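Local structure of probable zinc protease PqqL (Escherichia coli, 6OFT) at residues D329-A334 against E439-K444; N252-I257 against R323-D328; E7-G12 against R19-P24. The protein probably acts as a zinc-dependent endopeptidase of the M16 family in the periplasm, the chain here being the first half of the protein. All blocks are in the same frame, centred on the assembly; numbering follows the deposited sequence.

Contact 1. Residues D329-A334 against E439-K444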
loop_
_atom_site.group_PDB
_atom_site.type_symbol
_atom_site.label_atom_id
_atom_site.label_comp_id
_atom_site.label_asym_id
_atom_site.label_seq_id
_atom_site.Cartn_x
_atom_site.Cartn_y
_atom_site.Cartn_z
ATOM N N ASP A 329 8.614 -27.653 11.940
ATOM C CA ASP A 329 8.164 -28.333 10.723
ATOM C C ASP A 329 6.791 -29.001 10.914
ATOM O O ASP A 329 6.338 -29.745 10.043
ATOM C CB ASP A 329 9.223 -29.379 10.305
ATOM C CG ASP A 329 10.614 -28.803 10.105
ATOM O OD1 ASP A 329 10.721 -27.592 9.798
ATOM O OD2 ASP A 329 11.593 -29.558 10.256
ATOM N N ASN A 330 6.123 -28.711 12.038
ATOM C CA ASN A 330 4.836 -29.294 12.374
ATOM C C ASN A 330 3.701 -28.643 11.570
ATOM O O ASN A 330 2.949 -27.809 12.084
ATOM C CB ASN A 330 4.611 -29.276 13.900
ATOM C CG ASN A 330 5.741 -29.894 14.716
ATOM O OD1 ASN A 330 6.566 -30.688 14.223
ATOM N ND2 ASN A 330 5.803 -29.537 15.993
ATOM N N MET A 331 3.590 -29.045 10.290
ATOM C CA MET A 331 2.577 -28.535 9.358
ATOM C C MET A 331 1.158 -28.973 9.716
ATOM O O MET A 331 0.215 -28.214 9.486
ATOM C CB MET A 331 2.926 -28.884 7.898
ATOM C CG MET A 331 4.309 -28.388 7.451
ATOM S SD MET A 331 4.593 -26.612 7.669
ATOM C CE MET A 331 3.736 -25.967 6.242
ATOM N N GLN A 332 1.008 -30.170 10.309
ATOM C CA GLN A 332 -0.292 -30.716 10.714
ATOM C C GLN A 332 -0.926 -29.893 11.832
ATOM O O GLN A 332 -2.115 -29.573 11.756
ATOM C CB GLN A 332 -0.174 -32.195 11.108
ATOM C CG GLN A 332 -1.504 -32.946 11.093
ATOM C CD GLN A 332 -2.006 -33.203 9.694
ATOM O OE1 GLN A 332 -1.344 -33.850 8.873
ATOM N NE2 GLN A 332 -3.194 -32.700 9.399
ATOM N N ASP A 333 -0.123 -29.500 12.829
ATOM C CA ASP A 333 -0.590 -28.693 13.958
ATOM C C ASP A 333 -1.024 -27.298 13.542
ATOM O O ASP A 333 -2.009 -26.788 14.081
ATOM C CB ASP A 333 0.461 -28.651 15.085
ATOM C CG ASP A 333 0.610 -29.960 15.843
ATOM O OD1 ASP A 333 1.593 -30.095 16.602
ATOM O OD2 ASP A 333 -0.258 -30.847 15.680
ATOM N N ALA A 334 -0.293 -26.688 12.581
ATOM C CA ALA A 334 -0.595 -25.369 12.024
ATOM C C ALA A 334 -1.948 -25.417 11.308
ATOM O O ALA A 334 -2.823 -24.600 11.599
ATOM C CB ALA A 334 0.500 -24.946 11.052
ATOM N N GLU A 439 13.268 -29.895 3.772
ATOM C CA GLU A 439 12.596 -31.073 3.241
ATOM C C GLU A 439 11.794 -31.845 4.299
ATOM O O GLU A 439 10.946 -32.650 3.913
ATOM C CB GLU A 439 13.568 -31.979 2.452
ATOM C CG GLU A 439 13.970 -31.381 1.101
ATOM C CD GLU A 439 12.852 -30.738 0.289
ATOM O OE1 GLU A 439 12.019 -31.487 -0.274
ATOM O OE2 GLU A 439 12.797 -29.486 0.230
ATOM N N VAL A 440 11.995 -31.569 5.610
ATOM C CA VAL A 440 11.189 -32.213 6.666
ATOM C C VAL A 440 9.787 -31.540 6.644
ATOM O O VAL A 440 8.780 -32.245 6.563
ATOM C CB VAL A 440 11.831 -32.176 8.083
ATOM C CG1 VAL A 440 10.986 -32.946 9.099
ATOM C CG2 VAL A 440 13.268 -32.697 8.070
ATOM N N ALA A 441 9.736 -30.186 6.652
ATOM C CA ALA A 441 8.465 -29.450 6.576
ATOM C C ALA A 441 7.784 -29.680 5.217
ATOM O O ALA A 441 6.553 -29.767 5.170
ATOM C CB ALA A 441 8.683 -27.962 6.821
ATOM N N ALA A 442 8.588 -29.818 4.123
ATOM C CA ALA A 442 8.106 -30.064 2.753
ATOM C C ALA A 442 7.377 -31.390 2.658
ATOM O O ALA A 442 6.340 -31.473 2.000
ATOM C CB ALA A 442 9.260 -30.025 1.756
ATOM N N LYS A 443 7.922 -32.427 3.332
ATOM C CA LYS A 443 7.347 -33.772 3.417
ATOM C C LYS A 443 6.119 -33.735 4.341
ATOM O O LYS A 443 5.197 -34.526 4.159
ATOM C CB LYS A 443 8.418 -34.763 3.947
ATOM C CG LYS A 443 8.015 -36.242 4.026
ATOM C CD LYS A 443 8.240 -37.002 2.717
ATOM C CE LYS A 443 8.465 -38.485 2.933
ATOM N NZ LYS A 443 7.227 -39.197 3.355
ATOM N N LYS A 444 6.110 -32.813 5.322
ATOM C CA LYS A 444 5.014 -32.650 6.287
ATOM C C LYS A 444 3.844 -31.798 5.773
ATOM O O LYS A 444 2.738 -31.911 6.307
ATOM C CB LYS A 444 5.534 -32.130 7.637
ATOM C CG LYS A 444 6.051 -33.283 8.501
ATOM C CD LYS A 444 6.739 -32.832 9.770
ATOM C CE LYS A 444 7.226 -34.002 10.590
ATOM N NZ LYS A 444 7.803 -33.555 11.884
#
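Asp329 lays its side chain against the first turn of helix 439-444, crossing the side chain of Val440 at about a right angle. Its carboxylate oxygens go separate ways: OD2 of Asp329 lies 3.4 Å from CB of Val440, while OD1 of Asp329 rests 3.6 Å from CB of Ala441. CG of Asp329, anti to the carbonyl carbon (chi1 -56°), lies against N and CB of Ala441. OD1 of Asp329 is hydrogen-bonded by the side-chain ND2 of Asn438, just ahead of the helix. Alanine suits position 441, since a lone methyl lets the turn before Met331 come close, with CA of Asp329 4.3 Å from CA of Ala441.

Lys444, extended beyond CG, passes the backbone of Asp329, with CD of Lys444 3.1 Å from O of Asp329. It ends side by side with Asn330, both pointing the same way. NZ of Lys444 is 3.9 Å from OD1 of Asn330, and no hydrogen bond joins the two segments. Met331 meets the same helix at its end: CB of Met331 lies 3.4 Å from O of Lys444. The bend at chi2 (-55°) puts SD of Met331 4.4 Å from CB of Ala441; this flexible apolar chain also touches Gln434 and Val436 of strand 430-436.

Asn330, at the N-cap position, centres an inverse gamma turn, but its side chain makes no capping bond. The contact packs a short helix against the N-terminal end of helix 331-348 and the turn before it, at one end of the five-stranded sheet of the second M16 domain.

Contact 2. Residues N252-I257 against R323-D328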
loop_
_atom_site.group_PDB
_atom_site.type_symbol
_atom_site.label_atom_id
_atom_site.label_comp_id
_atom_site.label_asym_id
_atom_site.label_seq_id
_atom_site.Cartn_x
_atom_site.Cartn_y
_atom_site.Cartn_z
ATOM N N ASN A 252 13.515 -18.664 3.524
ATOM C CA ASN A 252 12.365 -18.171 4.286
ATOM C C ASN A 252 12.509 -18.661 5.730
ATOM O O ASN A 252 12.975 -19.783 5.949
ATOM C CB ASN A 252 11.040 -18.615 3.654
ATOM C CG ASN A 252 10.660 -17.841 2.411
ATOM O OD1 ASN A 252 11.163 -16.742 2.137
ATOM N ND2 ASN A 252 9.733 -18.385 1.636
ATOM N N ARG A 253 12.178 -17.809 6.711
ATOM C CA ARG A 253 12.409 -18.139 8.120
ATOM C C ARG A 253 11.215 -18.772 8.867
ATOM O O ARG A 253 11.424 -19.393 9.913
ATOM C CB ARG A 253 12.929 -16.905 8.886
ATOM C CG ARG A 253 11.944 -15.735 8.959
ATOM C CD ARG A 253 12.395 -14.690 9.965
ATOM N NE ARG A 253 11.259 -13.972 10.547
ATOM C CZ ARG A 253 10.663 -14.306 11.687
ATOM N NH1 ARG A 253 11.095 -15.346 12.393
ATOM N NH2 ARG A 253 9.633 -13.600 12.135
ATOM N N VAL A 254 9.985 -18.618 8.344
ATOM C CA VAL A 254 8.772 -19.109 9.006
ATOM C C VAL A 254 7.979 -20.096 8.134
ATOM O O VAL A 254 7.660 -19.795 6.983
ATOM C CB VAL A 254 7.901 -17.907 9.490
ATOM C CG1 VAL A 254 6.547 -18.357 10.023
ATOM C CG2 VAL A 254 8.634 -17.073 10.544
ATOM N N ASN A 255 7.657 -21.268 8.704
ATOM C CA ASN A 255 6.823 -22.268 8.047
ATOM C C ASN A 255 5.400 -22.041 8.514
ATOM O O ASN A 255 5.200 -21.596 9.640
ATOM C CB ASN A 255 7.280 -23.690 8.367
ATOM C CG ASN A 255 8.651 -24.022 7.825
ATOM O OD1 ASN A 255 9.037 -23.640 6.709
ATOM N ND2 ASN A 255 9.424 -24.743 8.609
ATOM N N GLY A 256 4.425 -22.307 7.650
ATOM C CA GLY A 256 3.028 -22.109 8.020
ATOM C C GLY A 256 2.012 -22.389 6.939
ATOM O O GLY A 256 2.349 -22.863 5.851
ATOM N N ILE A 257 0.750 -22.090 7.258
ATOM C CA ILE A 257 -0.403 -22.294 6.388
ATOM C C ILE A 257 -1.287 -21.045 6.402
ATOM O O ILE A 257 -1.465 -20.426 7.445
ATOM C CB ILE A 257 -1.170 -23.613 6.754
ATOM C CG1 ILE A 257 -2.270 -23.955 5.702
ATOM C CG2 ILE A 257 -1.722 -23.593 8.201
ATOM C CD1 ILE A 257 -2.803 -25.393 5.722
ATOM N N ARG A 323 -3.654 -16.601 8.516
ATOM C CA ARG A 323 -2.421 -17.368 8.624
ATOM C C ARG A 323 -2.127 -17.886 10.024
ATOM O O ARG A 323 -2.376 -17.192 11.005
ATOM C CB ARG A 323 -1.251 -16.515 8.098
ATOM C CG ARG A 323 0.120 -17.211 8.134
ATOM C CD ARG A 323 1.232 -16.310 7.636
ATOM N NE ARG A 323 1.066 -15.935 6.229
ATOM C CZ ARG A 323 1.362 -16.727 5.203
ATOM N NH1 ARG A 323 1.831 -17.951 5.415
ATOM N NH2 ARG A 323 1.189 -16.302 3.957
ATOM N N VAL A 324 -1.578 -19.117 10.098
ATOM C CA VAL A 324 -1.098 -19.741 11.323
ATOM C C VAL A 324 0.353 -20.171 11.053
ATOM O O VAL A 324 0.607 -20.922 10.105
ATOM C CB VAL A 324 -1.986 -20.901 11.867
ATOM C CG1 VAL A 324 -1.253 -21.693 12.945
ATOM C CG2 VAL A 324 -3.318 -20.384 12.414
ATOM N N ASN A 325 1.297 -19.677 11.874
ATOM C CA ASN A 325 2.715 -20.009 11.772
ATOM C C ASN A 325 3.008 -21.293 12.533
ATOM O O ASN A 325 2.586 -21.455 13.683
ATOM C CB ASN A 325 3.586 -18.852 12.245
ATOM C CG ASN A 325 3.284 -17.543 11.537
ATOM O OD1 ASN A 325 3.053 -16.511 12.175
ATOM N ND2 ASN A 325 3.252 -17.560 10.206
ATOM N N ALA A 326 3.696 -22.226 11.863
ATOM C CA ALA A 326 4.040 -23.530 12.409
ATOM C C ALA A 326 5.210 -23.517 13.382
ATOM O O ALA A 326 6.154 -22.733 13.243
ATOM C CB ALA A 326 4.308 -24.516 11.288
ATOM N N ARG A 327 5.121 -24.406 14.376
ATOM C CA ARG A 327 6.152 -24.661 15.371
ATOM C C ARG A 327 7.088 -25.634 14.652
ATOM O O ARG A 327 6.696 -26.778 14.394
ATOM C CB ARG A 327 5.519 -25.302 16.618
ATOM C CG ARG A 327 6.514 -25.778 17.658
ATOM C CD ARG A 327 5.797 -26.493 18.786
ATOM N NE ARG A 327 6.684 -26.763 19.919
ATOM C CZ ARG A 327 6.949 -25.891 20.886
ATOM N NH1 ARG A 327 7.763 -26.222 21.878
ATOM N NH2 ARG A 327 6.411 -24.676 20.862
ATOM N N ASP A 328 8.278 -25.134 14.242
ATOM C CA ASP A 328 9.305 -25.865 13.489
ATOM C C ASP A 328 8.786 -26.324 12.107
ATOM O O ASP A 328 8.528 -25.482 11.236
ATOM C CB ASP A 328 9.893 -27.047 14.305
ATOM C CG ASP A 328 10.462 -26.671 15.659
ATOM O OD1 ASP A 328 11.357 -25.792 15.706
ATOM O OD2 ASP A 328 10.029 -27.275 16.675
#
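Asn255 and Ala326 meet beside the antiparallel pair Gly256-Asn325, joined by the backbone bond from Ala326 N to Asn255 O, 2.8 Å long. Further in, Ile257 and Val324 form a hydrogen-bonded pair in which each N-H reaches the other's carbonyl: Ile257 N to Val324 O is 3.1 Å and Val324 N to Ile257 O is 3.0 Å. The carbonyl of Ile257 also receives a CA-H...O contact from Arg323.

Asn255 extends the pairing with its side chain. CG of Asn255 stands beside the backbone N (chi1 -65°). From there ND2 of Asn255 meets O of Asp328 at 2.9 Å in an almost straight bond (176°). The acceptor lies in the plane of the Asn255 amide, although the donor stands above the carbonyl plane of Asp328. The same ND2 also donates to Asn437 OD1, which makes a primary amide, with its two hydrogens, well suited to this buried place.

Between these bonds, Gly256 faces Asn325 in a non-hydrogen-bonded pair, their CA atoms only 4.3 Å apart. Gly256, with no beta carbon, fits this close approach to O of Val324. Gly256 bonds through its backbone to Met435 in the adjoining strand, while the backbone of Asn325 bonds to Ser304 and Gly305 of strand 303-314, and that of Arg323 to Thr307. Val254 lays CG1 3.4 Å from ND2 of Asn325. Arg323 runs past Ile257, and its guanidinium NH2 forms a salt bridge with Glu433.

On the other face, beta-branched Ile257 and Val324 pack on Leu338 of helix 331-348. The chemistry implies the end of two interior strands, where the ladder is continued by one side-chain amide, tying the turn at Asp328 to the incoming strand and to Asn437.

Contact 3. Residues E7-G12 against R19-P24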
loop_
_atom_site.group_PDB
_atom_site.type_symbol
_atom_site.label_atom_id
_atom_site.label_comp_id
_atom_site.label_asym_id
_atom_site.label_seq_id
_atom_site.Cartn_x
_atom_site.Cartn_y
_atom_site.Cartn_z
ATOM N N GLU A 7 -9.917 19.566 8.729
ATOM C CA GLU A 7 -10.110 20.986 8.871
ATOM C C GLU A 7 -8.841 21.818 8.542
ATOM O O GLU A 7 -8.946 22.878 7.915
ATOM C CB GLU A 7 -10.484 21.148 10.343
ATOM C CG GLU A 7 -11.068 22.448 10.692
ATOM C CD GLU A 7 -10.068 23.325 11.385
ATOM O OE1 GLU A 7 -9.286 22.855 12.244
ATOM O OE2 GLU A 7 -10.088 24.518 11.049
ATOM N N LYS A 8 -7.656 21.326 8.976
ATOM C CA LYS A 8 -6.334 21.948 8.767
ATOM C C LYS A 8 -5.739 21.701 7.361
ATOM O O LYS A 8 -4.746 22.340 6.994
ATOM C CB LYS A 8 -5.338 21.466 9.844
ATOM C CG LYS A 8 -5.723 21.845 11.278
ATOM C CD LYS A 8 -4.498 21.857 12.177
ATOM C CE LYS A 8 -4.431 20.706 13.145
ATOM N NZ LYS A 8 -5.323 20.911 14.312
ATOM N N LEU A 9 -6.317 20.762 6.587
ATOM C CA LEU A 9 -5.820 20.461 5.247
ATOM C C LEU A 9 -6.223 21.541 4.238
ATOM O O LEU A 9 -7.390 21.944 4.179
ATOM C CB LEU A 9 -6.274 19.066 4.771
ATOM C CG LEU A 9 -5.805 18.618 3.388
ATOM C CD1 LEU A 9 -4.293 18.380 3.357
ATOM C CD2 LEU A 9 -6.550 17.364 2.948
ATOM N N ILE A 10 -5.253 21.988 3.437
ATOM C CA ILE A 10 -5.494 23.001 2.411
ATOM C C ILE A 10 -5.384 22.305 1.057
ATOM O O ILE A 10 -4.341 21.739 0.761
ATOM C CB ILE A 10 -4.484 24.165 2.581
ATOM C CG1 ILE A 10 -4.699 24.891 3.923
ATOM C CG2 ILE A 10 -4.547 25.141 1.411
ATOM C CD1 ILE A 10 -3.467 25.519 4.478
ATOM N N THR A 11 -6.477 22.284 0.277
ATOM C CA THR A 11 -6.497 21.650 -1.046
ATOM C C THR A 11 -6.958 22.642 -2.091
ATOM O O THR A 11 -7.713 23.562 -1.788
ATOM C CB THR A 11 -7.379 20.378 -1.098
ATOM O OG1 THR A 11 -8.714 20.697 -0.705
ATOM C CG2 THR A 11 -6.838 19.253 -0.261
ATOM N N GLY A 12 -6.543 22.415 -3.321
ATOM C CA GLY A 12 -6.916 23.287 -4.421
ATOM C C GLY A 12 -6.185 22.955 -5.690
ATOM O O GLY A 12 -5.408 22.001 -5.742
ATOM N N ARG A 19 -2.841 20.089 -8.943
ATOM C CA ARG A 19 -3.504 20.064 -7.645
ATOM C C ARG A 19 -2.462 20.196 -6.554
ATOM O O ARG A 19 -1.304 19.851 -6.765
ATOM C CB ARG A 19 -4.297 18.758 -7.457
ATOM C CG ARG A 19 -5.630 18.670 -8.227
ATOM C CD ARG A 19 -6.149 17.231 -8.224
ATOM N NE ARG A 19 -5.524 16.436 -9.287
ATOM C CZ ARG A 19 -5.657 15.122 -9.460
ATOM N NH1 ARG A 19 -6.378 14.401 -8.607
ATOM N NH2 ARG A 19 -5.056 14.517 -10.479
ATOM N N TYR A 20 -2.859 20.706 -5.388
ATOM C CA TYR A 20 -1.941 20.809 -4.250
ATOM C C TYR A 20 -2.648 20.451 -2.970
ATOM O O TYR A 20 -3.873 20.581 -2.877
ATOM C CB TYR A 20 -1.259 22.185 -4.156
ATOM C CG TYR A 20 -2.210 23.363 -4.233
ATOM C CD1 TYR A 20 -2.859 23.838 -3.096
ATOM C CD2 TYR A 20 -2.433 24.026 -5.433
ATOM C CE1 TYR A 20 -3.762 24.900 -3.167
ATOM C CE2 TYR A 20 -3.306 25.108 -5.510
ATOM C CZ TYR A 20 -3.966 25.546 -4.374
ATOM O OH TYR A 20 -4.809 26.627 -4.455
ATOM N N MET A 21 -1.879 19.966 -1.991
ATOM C CA MET A 21 -2.364 19.580 -0.669
ATOM C C MET A 21 -1.328 20.044 0.311
ATOM O O MET A 21 -0.150 19.699 0.174
ATOM C CB MET A 21 -2.565 18.062 -0.542
ATOM C CG MET A 21 -3.447 17.464 -1.604
ATOM S SD MET A 21 -3.765 15.743 -1.234
ATOM C CE MET A 21 -5.515 15.820 -0.957
ATOM N N ILE A 22 -1.744 20.888 1.247
ATOM C CA ILE A 22 -0.867 21.453 2.278
ATOM C C ILE A 22 -1.390 21.083 3.658
ATOM O O ILE A 22 -2.568 21.290 3.961
ATOM C CB ILE A 22 -0.684 22.987 2.127
ATOM C CG1 ILE A 22 -0.118 23.357 0.724
ATOM C CG2 ILE A 22 0.197 23.559 3.275
ATOM C CD1 ILE A 22 -0.456 24.752 0.308
ATOM N N TYR A 23 -0.495 20.554 4.503
ATOM C CA TYR A 23 -0.860 20.161 5.853
ATOM C C TYR A 23 0.202 20.625 6.830
ATOM O O TYR A 23 1.361 20.234 6.675
ATOM C CB TYR A 23 -1.104 18.644 5.960
ATOM C CG TYR A 23 -1.845 18.270 7.228
ATOM C CD1 TYR A 23 -3.234 18.330 7.291
ATOM C CD2 TYR A 23 -1.156 17.909 8.380
ATOM C CE1 TYR A 23 -3.919 18.047 8.471
ATOM C CE2 TYR A 23 -1.831 17.614 9.567
ATOM C CZ TYR A 23 -3.214 17.679 9.605
ATOM O OH TYR A 23 -3.885 17.384 10.769
ATOM N N PRO A 24 -0.167 21.447 7.850
ATOM C CA PRO A 24 0.847 21.899 8.822
ATOM C C PRO A 24 1.217 20.806 9.810
ATOM O O PRO A 24 0.350 20.043 10.225
ATOM C CB PRO A 24 0.166 23.076 9.526
ATOM C CG PRO A 24 -1.301 22.796 9.390
ATOM C CD PRO A 24 -1.513 21.992 8.164
#
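Strands 10-12 and 19-24 run antiparallel, their axes 4.7 Å apart at closest and 174° between their directions, with Ile10-Ile22 and Gly12-Tyr20 as hydrogen-bonded pairs around the non-hydrogen-bonded pair Thr11-Met21. Both bonds of the Ile10-Ile22 pair, N of each to O of the other, measure 2.8 Å; Gly12 N to Tyr20 O is longer at 3.3 Å.

Tyr20 folds its ring back over Gly12. Its CG sits between the backbone N and the carbonyl carbon (chi1 50°), and the ring face receives a CH-pi contact from CA of Gly12, 4.0 Å from the ring centroid. A beta carbon on Gly12 would clash with the Tyr20 hydroxyl, so glycine suits the place. On the same face, the branched side chains of Ile10 and Ile22 meet through their CB atoms, also 4.0 Å apart.

On the opposite face Thr11 and Met21 lie side by side, pointing the same way, with CG2 of Thr11 3.7 Å from CE of Met21; Thr11 OG1 is bonded to Gln5. Further along, Tyr23 turns a ring edge toward Leu9, CD1 of Tyr23 standing 3.9 Å from CA of Leu9, while its hydroxyl bonds to Asp6 and Arg376.

This beta hairpin forms one margin of the six-stranded sheet of the first M16 domain in this chain: strand 10-13 is outermost, and strand 19-24 bonds on its other side to strand 199-205. Helix 209-220 packs on Tyr20 and Ile22, whereas helix 378-391 covers the face bearing Leu9 and Met21.

Overall arrangement
Contacts 1 and 2 are neighbours, their centres 9 Å apart, and they share the end of the five-stranded sheet: strand 317-326 leads through residues 327-330 into helix 331-348. They touch in packing, CE of Met331 lying 3.4 Å from O of Gly256 and OD1 of Asp329 3.3 Å from ND2 of Asn255. Contact 3 belongs to the other sheet, on the opposite side of the chain's centre, about 44 Å from contact 2 and 53 Å from contact 1 between centres. All three lie away from the predicted zinc site of His54, His58 and Glu134, with Glu57 the predicted proton acceptor.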